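Local structure of cortical-lytic enzyme (4S3J) at residues A[357-362]-A[386-391]; A[297-302]-A[364-369]; A[293-298]-A[381-386]; A[344-349]-A[413-418]; A[6-11]-A[44-49]. The protein is an N-acetylglucosaminidase that degrades spore-cortex peptidoglycan during germination, probably acting on partially degraded material and recognising its muramic acid delta-lactam residues. All coordinates share one frame; numbering follows the deposited sequence.

Interaction 1: A[357-362]-A[386-391]; sequences VPIRYD and DARSIQ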
# COMPACT_ATOMS: atom_id res chain seq x y z
N VAL A 357 -13.81 -13.88 -18.65
CA VAL A 357 -12.44 -13.89 -19.11
C VAL A 357 -11.51 -14.28 -17.95
O VAL A 357 -11.85 -14.05 -16.78
CB VAL A 357 -12.05 -12.51 -19.70
CG1 VAL A 357 -12.89 -12.22 -20.95
CG2 VAL A 357 -12.20 -11.43 -18.66
N PRO A 358 -10.37 -14.91 -18.27
CA PRO A 358 -9.38 -15.26 -17.26
C PRO A 358 -8.52 -14.07 -16.88
O PRO A 358 -8.43 -13.08 -17.64
CB PRO A 358 -8.53 -16.32 -17.94
CG PRO A 358 -8.59 -15.96 -19.39
CD PRO A 358 -9.98 -15.39 -19.61
N ILE A 359 -7.93 -14.15 -15.69
CA ILE A 359 -6.98 -13.15 -15.23
C ILE A 359 -5.59 -13.59 -15.65
O ILE A 359 -5.18 -14.73 -15.41
CB ILE A 359 -7.06 -12.98 -13.70
CG1 ILE A 359 -8.42 -12.42 -13.29
CG2 ILE A 359 -5.94 -12.07 -13.20
CD1 ILE A 359 -8.79 -12.68 -11.88
N ARG A 360 -4.88 -12.70 -16.33
CA ARG A 360 -3.51 -12.93 -16.76
C ARG A 360 -2.55 -12.24 -15.81
O ARG A 360 -2.95 -11.39 -15.03
CB ARG A 360 -3.31 -12.41 -18.18
CG ARG A 360 -4.03 -13.25 -19.23
CD ARG A 360 -4.80 -12.40 -20.17
NE ARG A 360 -3.95 -11.51 -20.94
CZ ARG A 360 -4.35 -10.36 -21.48
NH1 ARG A 360 -3.49 -9.61 -22.16
NH2 ARG A 360 -5.61 -9.94 -21.34
N TYR A 361 -1.27 -12.61 -15.88
CA TYR A 361 -0.26 -12.03 -14.99
C TYR A 361 0.99 -11.62 -15.76
O TYR A 361 1.58 -12.39 -16.49
CB TYR A 361 0.12 -13.03 -13.90
CG TYR A 361 0.85 -12.39 -12.75
CD1 TYR A 361 0.16 -11.73 -11.74
CD2 TYR A 361 2.25 -12.41 -12.69
CE1 TYR A 361 0.83 -11.15 -10.69
CE2 TYR A 361 2.93 -11.81 -11.64
CZ TYR A 361 2.22 -11.18 -10.64
OH TYR A 361 2.88 -10.57 -9.59
N ASP A 362 1.35 -10.35 -15.61
CA ASP A 362 2.55 -9.79 -16.24
C ASP A 362 3.73 -9.98 -15.29
O ASP A 362 3.79 -9.36 -14.24
CB ASP A 362 2.30 -8.30 -16.57
CG ASP A 362 3.48 -7.62 -17.26
OD1 ASP A 362 4.64 -7.95 -16.99
OD2 ASP A 362 3.25 -6.73 -18.09
N ASP A 386 -3.23 -8.18 -6.65
CA ASP A 386 -3.69 -9.43 -6.03
C ASP A 386 -2.59 -10.04 -5.16
O ASP A 386 -1.53 -9.43 -4.97
CB ASP A 386 -4.21 -10.45 -7.06
CG ASP A 386 -3.12 -11.10 -7.93
OD1 ASP A 386 -1.91 -10.93 -7.67
OD2 ASP A 386 -3.51 -11.83 -8.88
N ALA A 387 -2.84 -11.24 -4.64
CA ALA A 387 -1.92 -11.83 -3.67
C ALA A 387 -0.51 -12.04 -4.24
O ALA A 387 0.49 -11.91 -3.51
CB ALA A 387 -2.48 -13.16 -3.16
N ARG A 388 -0.42 -12.36 -5.53
CA ARG A 388 0.87 -12.59 -6.16
C ARG A 388 1.73 -11.33 -6.15
O ARG A 388 2.91 -11.37 -5.77
CB ARG A 388 0.70 -13.09 -7.60
CG ARG A 388 0.06 -14.48 -7.67
CD ARG A 388 -0.34 -14.86 -9.08
NE ARG A 388 -1.43 -14.03 -9.60
CZ ARG A 388 -2.08 -14.27 -10.73
NH1 ARG A 388 -1.76 -15.33 -11.47
NH2 ARG A 388 -3.06 -13.46 -11.13
N SER A 389 1.15 -10.21 -6.61
CA SER A 389 1.95 -8.99 -6.76
C SER A 389 2.24 -8.39 -5.39
O SER A 389 3.33 -7.87 -5.17
CB SER A 389 1.30 -7.96 -7.76
OG SER A 389 -0.04 -7.42 -7.55
N ILE A 390 1.32 -8.49 -4.44
CA ILE A 390 1.63 -8.00 -3.09
C ILE A 390 2.75 -8.84 -2.45
O ILE A 390 3.65 -8.30 -1.80
CB ILE A 390 0.37 -8.01 -2.18
CG1 ILE A 390 -0.60 -6.91 -2.63
CG2 ILE A 390 0.73 -7.78 -0.72
CD1 ILE A 390 -0.07 -5.47 -2.39
N GLN A 391 2.76 -10.15 -2.66
CA GLN A 391 3.89 -10.96 -2.18
C GLN A 391 5.21 -10.52 -2.82
O GLN A 391 6.23 -10.43 -2.13
CB GLN A 391 3.63 -12.45 -2.41
CG GLN A 391 4.68 -13.37 -1.79
CD GLN A 391 4.78 -13.24 -0.28
OE1 GLN A 391 3.84 -13.58 0.45
NE2 GLN A 391 5.90 -12.71 0.20
O HOH W 1 -2.76 -15.66 -14.18
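The R388 guanidinium carries Y361 CD1 on one face, 3.4 Å above its plane, while I359 CG2, the D386 carboxylate and a water lie at its edge. Ring and guanidinium are turned 41° against each other, which rules out a flat stack, and CD1 lies offset toward the rim of the cation. Over one face of the Y361 ring comes R388 CD, and S389 N lies near the ring plane at the edge. CG of Y361 stands anti to its backbone N (chi1 -164°), which carries the ring to the helix; its OH passes 3.4 Å from S389 CA and bonds to Q366. R388 bends at chi3 (-67°) and grips D386 side-on: NE at 3.1 Å and NH2 at 2.8 Å both reach the syn lone pair of OD2, a salt bridge that holds the guanidinium. The water accepts from R388 NH1 and donates to I359 O, each at 2.9 Å. D386 OD1 takes weak bonds from R388 N and S389 N, and D386 N gives a weak one to S389 OG. This capping box starts helix 387-400 after the small antiparallel sheet, probably the insertion seen before the seventh barrel helix in many family 18 hydrolases.

Interaction 2: A[297-302]-A[364-369]; sequences SPIGPV and TAQAPH
I299 N donates to A365 O over 3.0 Å, the one direct hydrogen bond between 297-302 and 364-369; the N-H lies above the carbonyl plane, 31° out of it. The same oxygen is approached by P298 CA at 3.5 Å in a CA-H...O contact. Beside this polar pair, I299 CG2, in the crowded position between its backbone N and carbonyl carbon, touches Q366 CG at 3.8 Å, and the CB atoms of P298 and A365 pack at 4.2 Å. Two waters continue the seam: one accepts from G300 N and donates to T364 O, the other lies 2.8 Å from S297 O and 2.7 Å from Q366 O. P298, the N-cap of helix 299-312, has no polar side chain; A365 O and the first water take up N-H groups of the opening turn. The turn that presents A365 O ends in a G1 beta bulge, Q366 (left-handed backbone) and A367 both facing D362 between strands 360-362 and 367-373. Further out, D362 OD1 accepts from A365 N and weakly from T364 N. The Q366 chain, bent at chi2 (-74°), carries its amide away from 297-302, NE2 to F363 O and OE1 to S392 OG on helix 387-400.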
# COMPACT_ATOMS: atom_id res chain seq x y z
N SER A 297 1.59 0.13 -10.23
CA SER A 297 2.86 0.23 -9.51
C SER A 297 3.84 -0.88 -9.93
O SER A 297 4.15 -1.80 -9.15
CB SER A 297 2.60 0.20 -8.00
OG SER A 297 1.85 -0.95 -7.62
N PRO A 298 4.31 -0.83 -11.19
CA PRO A 298 5.21 -1.87 -11.73
C PRO A 298 6.46 -2.00 -10.86
O PRO A 298 6.99 -0.99 -10.44
CB PRO A 298 5.53 -1.35 -13.13
CG PRO A 298 5.32 0.12 -13.04
CD PRO A 298 4.15 0.29 -12.13
N ILE A 299 6.89 -3.23 -10.58
CA ILE A 299 7.87 -3.45 -9.52
C ILE A 299 9.28 -2.96 -9.89
O ILE A 299 10.03 -2.58 -9.02
CB ILE A 299 7.88 -4.95 -9.14
CG1 ILE A 299 8.53 -5.12 -7.76
CG2 ILE A 299 8.54 -5.77 -10.21
CD1 ILE A 299 8.23 -6.47 -7.12
N GLY A 300 9.63 -2.96 -11.17
CA GLY A 300 10.92 -2.45 -11.59
C GLY A 300 11.10 -0.98 -11.23
O GLY A 300 12.06 -0.61 -10.53
N PRO A 301 10.19 -0.13 -11.71
CA PRO A 301 10.28 1.29 -11.34
C PRO A 301 10.17 1.52 -9.84
O PRO A 301 10.84 2.41 -9.31
CB PRO A 301 9.12 1.92 -12.10
CG PRO A 301 8.97 1.06 -13.29
CD PRO A 301 9.23 -0.33 -12.82
N VAL A 302 9.36 0.73 -9.13
CA VAL A 302 9.26 0.91 -7.69
C VAL A 302 10.62 0.63 -7.03
O VAL A 302 11.08 1.40 -6.19
CB VAL A 302 8.16 0.02 -7.09
CG1 VAL A 302 8.24 0.00 -5.57
CG2 VAL A 302 6.79 0.50 -7.55
N THR A 364 6.87 -9.24 -15.69
CA THR A 364 7.82 -8.12 -15.68
C THR A 364 7.34 -7.00 -14.75
O THR A 364 8.08 -6.55 -13.88
CB THR A 364 8.06 -7.60 -17.11
OG1 THR A 364 8.61 -8.67 -17.89
CG2 THR A 364 9.04 -6.43 -17.12
N ALA A 365 6.11 -6.54 -14.94
CA ALA A 365 5.52 -5.57 -14.04
C ALA A 365 5.21 -6.15 -12.67
O ALA A 365 5.16 -5.40 -11.70
CB ALA A 365 4.24 -5.00 -14.65
N GLN A 366 5.00 -7.47 -12.62
CA GLN A 366 4.43 -8.18 -11.47
C GLN A 366 3.06 -7.59 -11.13
O GLN A 366 2.90 -6.87 -10.15
CB GLN A 366 5.38 -8.17 -10.25
CG GLN A 366 6.64 -9.05 -10.43
CD GLN A 366 6.35 -10.53 -10.33
OE1 GLN A 366 5.60 -10.97 -9.45
NE2 GLN A 366 6.95 -11.31 -11.21
N ALA A 367 2.09 -7.88 -12.00
CA ALA A 367 0.73 -7.40 -11.82
C ALA A 367 -0.28 -8.19 -12.64
O ALA A 367 0.02 -8.60 -13.78
CB ALA A 367 0.63 -5.95 -12.21
N PRO A 368 -1.47 -8.41 -12.07
CA PRO A 368 -2.55 -9.08 -12.80
C PRO A 368 -3.32 -8.11 -13.68
O PRO A 368 -3.41 -6.92 -13.38
CB PRO A 368 -3.44 -9.62 -11.68
CG PRO A 368 -3.28 -8.57 -10.59
CD PRO A 368 -1.84 -8.15 -10.66
N HIS A 369 -3.91 -8.64 -14.74
CA HIS A 369 -4.64 -7.83 -15.71
C HIS A 369 -5.52 -8.69 -16.60
O HIS A 369 -5.33 -9.89 -16.69
CB HIS A 369 -3.67 -7.03 -16.57
CG HIS A 369 -2.75 -7.88 -17.39
ND1 HIS A 369 -2.89 -8.03 -18.75
CD2 HIS A 369 -1.68 -8.64 -17.03
CE1 HIS A 369 -1.95 -8.84 -19.20
NE2 HIS A 369 -1.19 -9.21 -18.19
O HOH W 2 2.87 -4.19 -9.77
O HOH W 3 8.73 -3.74 -13.84

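Interaction 3: A[293-298]-A[381-386]; sequences PMAISP and EVWFED
Three partners grip E385 OE2: N323 ND2, a water at 2.7 Å, and, more weakly, S297 OG at 3.3 Å. The water also accepts from S297 N, and S297 OG has its stronger partner in N323 OD1, so the asparagine of strand 318-330 positions both residues. E385 reaches this spot by a bend at chi2 (-71°); its other oxygen, OE1, takes a 2.6 Å bond from a second water and one from S389 OG. A further water joins I296 N to F384 O. With no direct backbone bond between them, 293-298 and 381-386 run 14° apart in nearly the same direction. In this family 18 TIM barrel the first belongs to the connection from strand 278-281 to helix 299-312, and the second ends a strand of the small antiparallel sheet inserted after strand 318-330. W383 carries the largest share of the packing. The M294-A295 peptide lies flat over one face of its indole, with M294 C and A295 N each about 3.5 Å above the plane, and H369 stacks on the opposite face. NE1 donates almost straight (166°) to the anti lone pair of E381 OE2, which lies in the ring plane; this fixes the turn of the indole. The extended E381 chain, its OE1 held by N371 ND2, crosses P293 at about a right angle, while I296 CD1 slides past W383 CB at 3.9 Å.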
# COMPACT_ATOMS: atom_id res chain seq x y z
N PRO A 293 -4.02 2.49 -20.16
CA PRO A 293 -3.94 1.33 -19.27
C PRO A 293 -2.55 0.73 -19.17
O PRO A 293 -1.85 0.54 -20.18
CB PRO A 293 -4.92 0.34 -19.90
CG PRO A 293 -5.04 0.78 -21.35
CD PRO A 293 -4.88 2.25 -21.33
N MET A 294 -2.16 0.44 -17.93
CA MET A 294 -0.90 -0.22 -17.61
C MET A 294 -0.85 -0.47 -16.10
O MET A 294 -1.69 0.06 -15.36
CB MET A 294 0.31 0.61 -18.06
CG MET A 294 0.42 1.90 -17.32
SD MET A 294 1.81 2.92 -17.91
CE MET A 294 1.28 3.25 -19.60
N ALA A 295 0.11 -1.26 -15.64
CA ALA A 295 0.24 -1.54 -14.21
C ALA A 295 0.33 -0.24 -13.40
O ALA A 295 1.06 0.68 -13.78
CB ALA A 295 1.43 -2.39 -13.95
N ILE A 296 -0.34 -0.21 -12.26
CA ILE A 296 -0.37 0.99 -11.41
C ILE A 296 0.98 1.21 -10.71
O ILE A 296 1.44 2.34 -10.59
CB ILE A 296 -1.53 0.93 -10.36
CG1 ILE A 296 -2.91 1.15 -11.01
CG2 ILE A 296 -1.40 2.02 -9.31
CD1 ILE A 296 -3.36 0.09 -11.88
N SER A 297 1.59 0.13 -10.23
CA SER A 297 2.86 0.23 -9.51
C SER A 297 3.84 -0.88 -9.93
O SER A 297 4.15 -1.80 -9.15
CB SER A 297 2.60 0.20 -8.00
OG SER A 297 1.85 -0.95 -7.62
N PRO A 298 4.31 -0.83 -11.19
CA PRO A 298 5.21 -1.87 -11.73
C PRO A 298 6.46 -2.00 -10.86
O PRO A 298 6.99 -0.99 -10.44
CB PRO A 298 5.53 -1.35 -13.13
CG PRO A 298 5.32 0.12 -13.04
CD PRO A 298 4.15 0.29 -12.13
N GLU A 381 -9.88 -2.66 -20.41
CA GLU A 381 -8.64 -3.26 -19.90
C GLU A 381 -8.52 -2.92 -18.43
O GLU A 381 -8.67 -1.76 -18.04
CB GLU A 381 -7.42 -2.75 -20.68
CG GLU A 381 -6.14 -3.42 -20.30
CD GLU A 381 -5.05 -3.20 -21.31
OE1 GLU A 381 -5.32 -3.31 -22.53
OE2 GLU A 381 -3.92 -2.91 -20.90
N VAL A 382 -8.23 -3.93 -17.62
CA VAL A 382 -8.12 -3.79 -16.19
C VAL A 382 -6.75 -4.20 -15.70
O VAL A 382 -6.27 -5.28 -16.04
CB VAL A 382 -9.18 -4.66 -15.47
CG1 VAL A 382 -9.07 -4.50 -13.98
CG2 VAL A 382 -10.59 -4.32 -15.96
N TRP A 383 -6.11 -3.34 -14.90
CA TRP A 383 -4.88 -3.67 -14.17
C TRP A 383 -5.20 -3.50 -12.68
O TRP A 383 -5.89 -2.55 -12.32
CB TRP A 383 -3.71 -2.77 -14.58
CG TRP A 383 -3.22 -3.07 -15.95
CD1 TRP A 383 -3.73 -2.62 -17.14
CD2 TRP A 383 -2.13 -3.94 -16.29
NE1 TRP A 383 -3.02 -3.14 -18.19
CE2 TRP A 383 -2.02 -3.94 -17.70
CE3 TRP A 383 -1.22 -4.69 -15.54
CZ2 TRP A 383 -1.07 -4.72 -18.37
CZ3 TRP A 383 -0.26 -5.43 -16.20
CH2 TRP A 383 -0.19 -5.43 -17.60
N PHE A 384 -4.76 -4.43 -11.84
CA PHE A 384 -5.14 -4.36 -10.44
C PHE A 384 -4.08 -5.01 -9.54
O PHE A 384 -2.94 -5.20 -9.98
CB PHE A 384 -6.57 -4.94 -10.24
CG PHE A 384 -6.70 -6.41 -10.43
CD1 PHE A 384 -6.67 -6.99 -11.71
CD2 PHE A 384 -6.94 -7.22 -9.34
CE1 PHE A 384 -6.81 -8.39 -11.86
CE2 PHE A 384 -7.06 -8.62 -9.48
CZ PHE A 384 -7.03 -9.18 -10.74
N GLU A 385 -4.43 -5.27 -8.28
CA GLU A 385 -3.51 -5.84 -7.31
C GLU A 385 -4.08 -7.16 -6.81
O GLU A 385 -5.28 -7.24 -6.55
CB GLU A 385 -3.29 -4.90 -6.14
CG GLU A 385 -2.72 -3.53 -6.48
CD GLU A 385 -1.25 -3.60 -6.90
OE1 GLU A 385 -0.52 -4.50 -6.41
OE2 GLU A 385 -0.84 -2.78 -7.74
N ASP A 386 -3.23 -8.18 -6.65
CA ASP A 386 -3.69 -9.43 -6.03
C ASP A 386 -2.59 -10.04 -5.16
O ASP A 386 -1.53 -9.43 -4.97
CB ASP A 386 -4.21 -10.45 -7.06
CG ASP A 386 -3.12 -11.10 -7.93
OD1 ASP A 386 -1.91 -10.93 -7.67
OD2 ASP A 386 -3.51 -11.83 -8.88
O HOH W 4 -1.54 -3.03 -11.63
O HOH W 5 0.63 -2.66 -9.98
O HOH W 6 2.09 -4.27 -6.73

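Interaction 4: A[344-349]-A[413-418]; sequences SSVAAV and PFPQNW
Two helix N termini abut here: that of helix 345-354, inserted after strand 318-330, and that of helix 415-424, after the last strand of the TIM barrel. S344 is the N-cap of the first, its OG in the crowded position between backbone N and carbonyl carbon (chi1 71°), where it accepts from A347 N at 3.0 Å. The backbone places S345 CB over a face of the F414 ring, 3.9 Å from the centroid, in a CH-pi contact, and chi1 (-175°, OG anti to the backbone N) sets OG over the same face, toward the rim. N417 CB covers the centre of the opposite face, and the phenyl, CG anti to the backbone N and chi2 near zero (1°), is clamped between them. V346 has CG2 anti to its carbonyl carbon; this branch crosses P413 at about a right angle, 3.8 Å from CB, and meets P415 CD at 3.9 Å. V346 N sends a weak bond to P413 O, 3.4 Å away. S345 OG bonds to E385 O, and Q416 NE2 reaches N32 of the LysM domain. One water donates to S345 OG at 2.8 Å and to Q416 OE1 at 2.7 Å, the latter in the F414 ring plane.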
# COMPACT_ATOMS: atom_id res chain seq x y z
N SER A 344 -11.54 -2.18 -6.46
CA SER A 344 -10.89 -3.02 -5.46
C SER A 344 -10.43 -4.34 -6.10
O SER A 344 -10.84 -4.68 -7.21
CB SER A 344 -11.85 -3.30 -4.33
OG SER A 344 -12.87 -4.18 -4.76
N SER A 345 -9.62 -5.11 -5.38
CA SER A 345 -9.14 -6.40 -5.87
C SER A 345 -10.34 -7.32 -6.08
O SER A 345 -10.43 -8.03 -7.10
CB SER A 345 -8.13 -6.97 -4.87
OG SER A 345 -7.53 -8.19 -5.33
N VAL A 346 -11.26 -7.30 -5.12
CA VAL A 346 -12.46 -8.15 -5.19
C VAL A 346 -13.33 -7.73 -6.37
O VAL A 346 -13.84 -8.59 -7.11
CB VAL A 346 -13.24 -8.08 -3.86
CG1 VAL A 346 -14.60 -8.73 -3.96
CG2 VAL A 346 -12.41 -8.69 -2.72
N ALA A 347 -13.46 -6.42 -6.60
CA ALA A 347 -14.30 -5.95 -7.71
C ALA A 347 -13.70 -6.27 -9.06
O ALA A 347 -14.41 -6.54 -10.04
CB ALA A 347 -14.53 -4.43 -7.58
N ALA A 348 -12.37 -6.23 -9.14
CA ALA A 348 -11.67 -6.57 -10.37
C ALA A 348 -11.95 -8.02 -10.73
O ALA A 348 -12.32 -8.34 -11.86
CB ALA A 348 -10.17 -6.32 -10.22
N VAL A 349 -11.79 -8.92 -9.76
CA VAL A 349 -12.08 -10.34 -10.02
C VAL A 349 -13.54 -10.48 -10.43
O VAL A 349 -13.88 -11.26 -11.32
CB VAL A 349 -11.78 -11.20 -8.80
CG1 VAL A 349 -12.19 -12.67 -9.05
CG2 VAL A 349 -10.31 -11.12 -8.46
N PRO A 413 -11.81 -3.64 -0.73
CA PRO A 413 -11.66 -5.01 -0.24
C PRO A 413 -10.57 -5.80 -0.96
O PRO A 413 -10.50 -5.82 -2.20
CB PRO A 413 -13.03 -5.63 -0.50
CG PRO A 413 -13.99 -4.47 -0.44
CD PRO A 413 -13.21 -3.27 -0.93
N PHE A 414 -9.74 -6.48 -0.15
CA PHE A 414 -8.57 -7.21 -0.60
C PHE A 414 -8.08 -8.03 0.61
O PHE A 414 -7.02 -7.75 1.20
CB PHE A 414 -7.52 -6.23 -1.14
CG PHE A 414 -6.30 -6.86 -1.77
CD1 PHE A 414 -6.13 -8.24 -1.87
CD2 PHE A 414 -5.30 -6.04 -2.26
CE1 PHE A 414 -4.96 -8.76 -2.45
CE2 PHE A 414 -4.15 -6.54 -2.84
CZ PHE A 414 -3.98 -7.91 -2.94
N PRO A 415 -8.85 -9.05 0.99
CA PRO A 415 -8.56 -9.73 2.27
C PRO A 415 -7.19 -10.39 2.29
O PRO A 415 -6.55 -10.47 3.33
CB PRO A 415 -9.66 -10.80 2.38
CG PRO A 415 -10.55 -10.62 1.22
CD PRO A 415 -10.00 -9.62 0.26
N GLN A 416 -6.74 -10.87 1.14
CA GLN A 416 -5.48 -11.59 1.09
C GLN A 416 -4.31 -10.68 1.43
O GLN A 416 -3.30 -11.14 1.95
CB GLN A 416 -5.26 -12.20 -0.29
CG GLN A 416 -6.33 -13.18 -0.70
CD GLN A 416 -7.45 -12.56 -1.49
OE1 GLN A 416 -7.64 -11.34 -1.51
NE2 GLN A 416 -8.22 -13.41 -2.15
N ASN A 417 -4.41 -9.39 1.12
CA ASN A 417 -3.33 -8.48 1.45
C ASN A 417 -3.04 -8.47 2.95
O ASN A 417 -1.88 -8.54 3.39
CB ASN A 417 -3.65 -7.07 0.96
CG ASN A 417 -2.67 -6.05 1.48
OD1 ASN A 417 -1.50 -6.06 1.09
ND2 ASN A 417 -3.12 -5.20 2.40
N TRP A 418 -4.10 -8.37 3.75
CA TRP A 418 -3.94 -8.22 5.18
C TRP A 418 -3.48 -9.52 5.83
O TRP A 418 -2.60 -9.51 6.69
CB TRP A 418 -5.26 -7.69 5.78
CG TRP A 418 -5.62 -6.39 5.12
CD1 TRP A 418 -6.62 -6.17 4.22
CD2 TRP A 418 -4.94 -5.14 5.27
NE1 TRP A 418 -6.62 -4.85 3.81
CE2 TRP A 418 -5.59 -4.20 4.44
CE3 TRP A 418 -3.85 -4.72 6.03
CZ2 TRP A 418 -5.18 -2.87 4.36
CZ3 TRP A 418 -3.45 -3.40 5.94
CH2 TRP A 418 -4.11 -2.50 5.12
O HOH W 7 -8.82 -9.96 -3.52

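Interaction 5: A[6-11]-A[44-49]; sequences VTVRSG and QALIVN
Three backbone bonds, all nearly straight, join 6-11 to 44-49. V6 and L46 form an antiparallel hydrogen-bonded pair: V6 N reaches L46 O at 2.8 Å, and L46 N reaches V6 O at 2.9 Å, both donors lying in the carbonyl plane. Past the non-hydrogen-bonded pair of T7 with A45, V8 N gives the third bond to Q44 O at 2.9 Å, almost along the C=O axis, and T7 CA adds a CA-H...O contact to that oxygen. These are the first and last strands of a LysM domain, a beta-alpha-alpha-beta fold in which helices 14-21 and 25-31 come between them in sequence. On the face with V6 and L46 the packing is apolar. V6 CG2, anti to its carbonyl carbon, crosses V48 obliquely at 4.2 Å from CB, and V8 CG2, set the same way, comes closer, 3.6 Å from L46 CD1. Helix 14-21 lies over this face, with Y21 against V6 and V48 and L17 against L46. T7 and A45 point to the other face, where they touch R388 of helix 387-400, so this side rests on the hydrolase domain. Q44, extended beyond CG, turns its OE1 to V41 N, while Q58 OE1 accepts from T7 N.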
# COMPACT_ATOMS: atom_id res chain seq x y z
N VAL A 6 -2.14 -19.88 -4.26
CA VAL A 6 -2.44 -20.82 -5.35
C VAL A 6 -3.20 -20.06 -6.45
O VAL A 6 -4.14 -19.32 -6.15
CB VAL A 6 -3.29 -22.01 -4.87
CG1 VAL A 6 -3.66 -22.92 -6.03
CG2 VAL A 6 -2.53 -22.79 -3.83
N THR A 7 -2.80 -20.25 -7.70
CA THR A 7 -3.51 -19.66 -8.83
C THR A 7 -4.56 -20.64 -9.35
O THR A 7 -4.26 -21.81 -9.60
CB THR A 7 -2.54 -19.29 -9.98
OG1 THR A 7 -1.62 -18.30 -9.52
CG2 THR A 7 -3.26 -18.70 -11.17
N VAL A 8 -5.80 -20.15 -9.48
CA VAL A 8 -6.92 -20.95 -9.94
C VAL A 8 -6.70 -21.40 -11.39
O VAL A 8 -6.24 -20.64 -12.25
CB VAL A 8 -8.23 -20.13 -9.82
CG1 VAL A 8 -9.41 -20.84 -10.48
CG2 VAL A 8 -8.55 -19.85 -8.34
N ARG A 9 -6.97 -22.68 -11.62
CA ARG A 9 -6.87 -23.32 -12.95
C ARG A 9 -8.27 -23.75 -13.41
O ARG A 9 -9.20 -23.86 -12.61
CB ARG A 9 -5.92 -24.50 -12.91
CG ARG A 9 -4.49 -24.05 -12.62
CD ARG A 9 -3.45 -25.16 -12.59
NE ARG A 9 -3.86 -26.34 -11.83
CZ ARG A 9 -3.12 -27.42 -11.71
NH1 ARG A 9 -1.93 -27.48 -12.29
NH2 ARG A 9 -3.56 -28.46 -11.00
N SER A 10 -8.37 -24.05 -14.70
CA SER A 10 -9.64 -24.47 -15.30
C SER A 10 -10.29 -25.62 -14.54
O SER A 10 -9.66 -26.65 -14.29
CB SER A 10 -9.40 -24.93 -16.74
OG SER A 10 -8.74 -23.93 -17.50
N GLY A 11 -11.55 -25.45 -14.17
CA GLY A 11 -12.30 -26.49 -13.48
C GLY A 11 -12.32 -26.42 -11.98
O GLY A 11 -13.11 -27.11 -11.33
N GLN A 44 -7.24 -16.24 -11.00
CA GLN A 44 -7.47 -15.64 -9.68
C GLN A 44 -6.45 -16.21 -8.69
O GLN A 44 -6.11 -17.39 -8.73
CB GLN A 44 -8.92 -15.94 -9.23
CG GLN A 44 -9.34 -15.44 -7.92
CD GLN A 44 -10.80 -15.75 -7.60
OE1 GLN A 44 -11.54 -16.43 -8.34
NE2 GLN A 44 -11.22 -15.23 -6.48
N ALA A 45 -5.93 -15.35 -7.82
CA ALA A 45 -4.98 -15.79 -6.81
C ALA A 45 -5.65 -15.94 -5.46
O ALA A 45 -6.19 -14.96 -4.92
CB ALA A 45 -3.84 -14.77 -6.69
N LEU A 46 -5.57 -17.14 -4.90
CA LEU A 46 -6.18 -17.45 -3.62
C LEU A 46 -5.08 -17.76 -2.61
O LEU A 46 -3.98 -18.19 -2.99
CB LEU A 46 -7.12 -18.66 -3.69
CG LEU A 46 -8.29 -18.53 -4.66
CD1 LEU A 46 -9.03 -19.86 -4.73
CD2 LEU A 46 -9.22 -17.39 -4.30
N ILE A 47 -5.39 -17.56 -1.33
CA ILE A 47 -4.54 -18.13 -0.30
C ILE A 47 -5.24 -19.41 0.22
O ILE A 47 -6.48 -19.45 0.42
CB ILE A 47 -4.21 -17.10 0.80
CG1 ILE A 47 -5.46 -16.46 1.40
CG2 ILE A 47 -3.32 -16.01 0.21
CD1 ILE A 47 -5.14 -15.56 2.61
N VAL A 48 -4.43 -20.47 0.37
CA VAL A 48 -4.89 -21.81 0.75
C VAL A 48 -3.95 -22.45 1.76
O VAL A 48 -2.74 -22.29 1.67
CB VAL A 48 -4.99 -22.75 -0.48
CG1 VAL A 48 -5.39 -24.18 -0.08
CG2 VAL A 48 -5.97 -22.19 -1.51
N ASN A 49 -4.52 -23.16 2.73
CA ASN A 49 -3.74 -24.01 3.65
C ASN A 49 -3.30 -25.28 2.97
O ASN A 49 -4.14 -26.13 2.67
CB ASN A 49 -4.58 -24.34 4.87
CG ASN A 49 -3.77 -24.96 5.98
OD1 ASN A 49 -2.89 -25.77 5.74
ND2 ASN A 49 -4.06 -24.58 7.22

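From the N terminus, interaction 5 closes first, joining the two strands of the first LysM domain. Interactions 3 and 2 then start from one stretch, sharing S297 and P298. Interaction 4 opens at 344-349 and interaction 1 at 357-362; 2 closes next, then 3, then 1, which shares D386 with 3, and last 4. Interaction 1 thus falls within the span of 4, and both cross 2 and 3. Interactions 1, 2 and 3 tie the small sheet (360-383) to helix 387-400 and to the start of helix 299-312, interaction 4 sets helix 345-354 against helix 415-424, and R388 and Q416 bring 1 and 4 against the LysM strands of 5.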